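Local coordinates for protein acetyltransferase (Bacillus cereus, PDB 1Y9W) that is probably a GNAT-family acyltransferase that moves an acyl group, most likely acetyl from acetyl-coenzyme A, to an acceptor, at residues N8-R11 / I12-E15; K18-V21 / I22-N25. All blocks are in the same frame, centred on the assembly; numbering follows the deposited sequence.

Interaction 1 of 2, residues N8-R11 / I12-E15; sequences NGTR and IEGE
T10 and E13 meet where the extended backbone leaving strand 5-8 turns into helix 11-27, the CA atoms of the two residues 5.0 Å apart. The first turn is closed by G14 N on T10 O at 2.7 Å, and the next by E15 N on R11 O at 2.9 Å. The side chain of E13 folds back toward the chain before the helix: CG stands beside its own backbone N (chi1 -62°) and the chain then runs straight, so that OE1 arrives at T10 N. This bond is short, 2.7 Å from T10 N to E13 OE1, and uses the anti lone pair of the carboxylate. In return T10 OG1 accepts from E13 N at about 3.2 Å, though the position of OG1 is less certain. The two bonds make a capping box with T10 as N-cap, supplying partners to amides at the helix start. The side chains pass each other at a slant, and T10 CG2 lies 3.3 Å from E13 OE1. OE1 also sits 3.2 Å from G9 CA. E13 OE2 takes a salt bridge from K45 of the second subunit, and R11 NH2 forms one with E39 of that subunit. N8 joins an antiparallel ladder with the same neighbour, continuing the sheet across the interface.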
# COMPACT_ATOMS: atom_id res chain seq x y z
N ASN A 8 -21.56 10.18 1.94
CA ASN A 8 -20.84 8.92 1.79
C ASN A 8 -20.79 8.59 0.31
O ASN A 8 -21.76 8.83 -0.41
CB ASN A 8 -21.55 7.80 2.55
CG ASN A 8 -21.37 7.91 4.05
OD1 ASN A 8 -20.26 7.74 4.56
ND2 ASN A 8 -22.46 8.19 4.76
N GLY A 9 -19.68 8.04 -0.14
CA GLY A 9 -19.56 7.69 -1.54
C GLY A 9 -19.83 6.22 -1.78
O GLY A 9 -19.75 5.41 -0.86
N THR A 10 -20.15 5.87 -3.02
CA THR A 10 -20.40 4.49 -3.39
C THR A 10 -19.09 3.90 -3.89
O THR A 10 -18.12 4.63 -4.12
CB THR A 10 -21.45 4.38 -4.51
OG1 THR A 10 -20.90 4.91 -5.72
CG2 THR A 10 -22.70 5.16 -4.15
N ARG A 11 -19.05 2.58 -4.06
CA ARG A 11 -17.84 1.95 -4.55
C ARG A 11 -17.40 2.56 -5.86
O ARG A 11 -16.22 2.86 -6.05
CB ARG A 11 -18.04 0.44 -4.73
CG ARG A 11 -16.86 -0.23 -5.43
CD ARG A 11 -16.77 -1.71 -5.09
NE ARG A 11 -16.53 -1.94 -3.67
CZ ARG A 11 -15.42 -1.58 -3.01
NH1 ARG A 11 -14.43 -0.96 -3.64
NH2 ARG A 11 -15.32 -1.84 -1.71
N ILE A 12 -18.34 2.74 -6.79
CA ILE A 12 -18.00 3.32 -8.08
C ILE A 12 -17.42 4.72 -7.87
O ILE A 12 -16.44 5.08 -8.51
CB ILE A 12 -19.23 3.42 -9.04
CG1 ILE A 12 -20.27 4.39 -8.47
CG2 ILE A 12 -19.84 2.04 -9.25
CD1 ILE A 12 -21.34 4.81 -9.48
N GLU A 13 -18.02 5.49 -6.97
CA GLU A 13 -17.54 6.83 -6.70
C GLU A 13 -16.15 6.79 -6.06
O GLU A 13 -15.31 7.66 -6.32
CB GLU A 13 -18.53 7.57 -5.81
CG GLU A 13 -19.90 7.75 -6.47
CD GLU A 13 -20.92 8.42 -5.56
OE1 GLU A 13 -21.02 8.04 -4.38
OE2 GLU A 13 -21.64 9.33 -6.05
N GLY A 14 -15.90 5.77 -5.25
CA GLY A 14 -14.60 5.63 -4.63
C GLY A 14 -13.54 5.33 -5.68
O GLY A 14 -12.39 5.76 -5.57
N GLU A 15 -13.94 4.60 -6.71
CA GLU A 15 -13.04 4.24 -7.80
C GLU A 15 -12.79 5.48 -8.65
O GLU A 15 -11.72 5.63 -9.24
CB GLU A 15 -13.66 3.14 -8.66
CG GLU A 15 -12.76 2.55 -9.73
CD GLU A 15 -11.60 1.76 -9.16
OE1 GLU A 15 -11.77 1.13 -8.09
OE2 GLU A 15 -10.52 1.74 -9.79

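Interaction 2 of 2, residues K18-V21 / I22-N25; sequences KNKV and IQYN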
# COMPACT_ATOMS: atom_id res chain seq x y z
N LYS A 18 -10.19 7.66 -6.93
CA LYS A 18 -8.89 7.05 -7.17
C LYS A 18 -8.33 7.40 -8.54
O LYS A 18 -7.15 7.73 -8.66
CB LYS A 18 -9.01 5.52 -7.05
CG LYS A 18 -7.75 4.77 -7.46
CD LYS A 18 -7.93 3.27 -7.32
CE LYS A 18 -6.65 2.53 -7.69
NZ LYS A 18 -6.71 1.09 -7.32
N ASN A 19 -9.18 7.33 -9.57
CA ASN A 19 -8.76 7.64 -10.94
C ASN A 19 -8.50 9.13 -11.16
O ASN A 19 -7.61 9.50 -11.93
CB ASN A 19 -9.80 7.13 -11.94
CG ASN A 19 -9.91 5.62 -11.94
OD1 ASN A 19 -8.91 4.91 -12.00
ND2 ASN A 19 -11.14 5.12 -11.88
N LYS A 20 -9.28 9.98 -10.50
CA LYS A 20 -9.07 11.41 -10.63
C LYS A 20 -7.71 11.74 -10.00
O LYS A 20 -6.98 12.60 -10.49
CB LYS A 20 -10.19 12.16 -9.92
CG LYS A 20 -11.55 11.97 -10.57
CD LYS A 20 -11.85 13.04 -11.61
CE LYS A 20 -10.87 13.00 -12.78
NZ LYS A 20 -11.08 14.18 -13.67
N VAL A 21 -7.36 11.03 -8.93
CA VAL A 21 -6.08 11.22 -8.25
C VAL A 21 -4.92 10.74 -9.13
O VAL A 21 -3.87 11.38 -9.20
CB VAL A 21 -5.99 10.45 -6.92
CG1 VAL A 21 -4.57 10.45 -6.42
CG2 VAL A 21 -6.89 11.09 -5.89
N ILE A 22 -5.12 9.60 -9.79
CA ILE A 22 -4.09 9.05 -10.67
C ILE A 22 -3.92 9.95 -11.90
O ILE A 22 -2.80 10.23 -12.35
CB ILE A 22 -4.46 7.62 -11.12
CG1 ILE A 22 -4.61 6.71 -9.90
CG2 ILE A 22 -3.39 7.07 -12.06
CD1 ILE A 22 -5.03 5.29 -10.23
N GLN A 23 -5.05 10.41 -12.44
CA GLN A 23 -5.05 11.28 -13.60
C GLN A 23 -4.26 12.56 -13.30
O GLN A 23 -3.41 12.96 -14.08
CB GLN A 23 -6.50 11.63 -13.97
CG GLN A 23 -6.63 12.87 -14.85
CD GLN A 23 -8.08 13.19 -15.18
OE1 GLN A 23 -8.69 12.54 -16.03
NE2 GLN A 23 -8.63 14.20 -14.52
N TYR A 24 -4.56 13.18 -12.15
CA TYR A 24 -3.88 14.40 -11.73
C TYR A 24 -2.39 14.15 -11.52
O TYR A 24 -1.57 14.96 -11.94
CB TYR A 24 -4.51 14.93 -10.43
CG TYR A 24 -3.80 16.13 -9.82
CD1 TYR A 24 -3.80 17.38 -10.45
CD2 TYR A 24 -3.12 16.02 -8.60
CE1 TYR A 24 -3.14 18.49 -9.89
CE2 TYR A 24 -2.46 17.12 -8.03
CZ TYR A 24 -2.48 18.35 -8.68
OH TYR A 24 -1.83 19.43 -8.10
N ASN A 25 -2.05 13.04 -10.88
CA ASN A 25 -0.65 12.71 -10.66
C ASN A 25 0.07 12.65 -12.00
O ASN A 25 1.09 13.31 -12.21
CB ASN A 25 -0.51 11.34 -9.96
CG ASN A 25 -0.95 11.37 -8.50
OD1 ASN A 25 -1.20 12.43 -7.92
ND2 ASN A 25 -1.05 10.18 -7.90
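Four successive backbone bonds, each from an amide to the carbonyl four residues earlier, tie K18-V21 to I22-N25 within helix 11-27. Q23 N to N19 O is the shortest at 2.8 Å; I22 N to K18 O, Y24 N to K20 O and N25 N to V21 O are all 3.0 Å. This is regular alpha-helical pairing, and side chains three or four residues apart meet along it.

K20 bends at its second and third torsions (chi2 -92°, chi3 63°) and runs alongside Q23, the two pointing the same way.

K18 and I22 also lie side by side, one turn apart. The fully extended lysine presents its methylenes to the isoleucine methyl, with K18 CG 3.9 Å from I22 CD1. I22 CG1 rests near the carbonyl of the turn before, 3.0 Å from K18 O. V21 and N25, also four residues apart, lie side by side, with V21 CG1 and N25 ND2 3.8 Å from each other. With CG anti to its carbonyl carbon (chi1 -71°), the N25 amide lies against the preceding turn, CG 3.0 Å from V21 O. N25 OD1 accepts a hydrogen bond from Q108 NE2 of the second subunit.

That subunit also packs on this part of the helix: its W70 lies against V21 and K20, its F68 against K18, and its R76 against Y24. The lysines probably make their contacts through their methylenes. V21 is buried, whereas Q23 is exposed. The chemistry is therefore that of a mixed interface, in which aliphatic groups pack on aromatic residues of the partner chain and N25 adds a directed hydrogen bond across the boundary.

Interactions 1 and 2 follow one another on helix 11-27, their centres about 14 Å apart; they adjoin in sequence and do not otherwise touch each other. Residues 8-15 set its start and 18-25 carry it through its later turns. Both lie far from the middle of their own chain, about 24 Å and 20 Å from its centre, and both touch the second subunit. The character of the interface changes along the way: charged pairs and a shared beta ladder at interaction 1, packing on W70, F68 and R76 of the second subunit with a side-chain amide hydrogen bond at interaction 2. Both are structural contacts at the subunit interface.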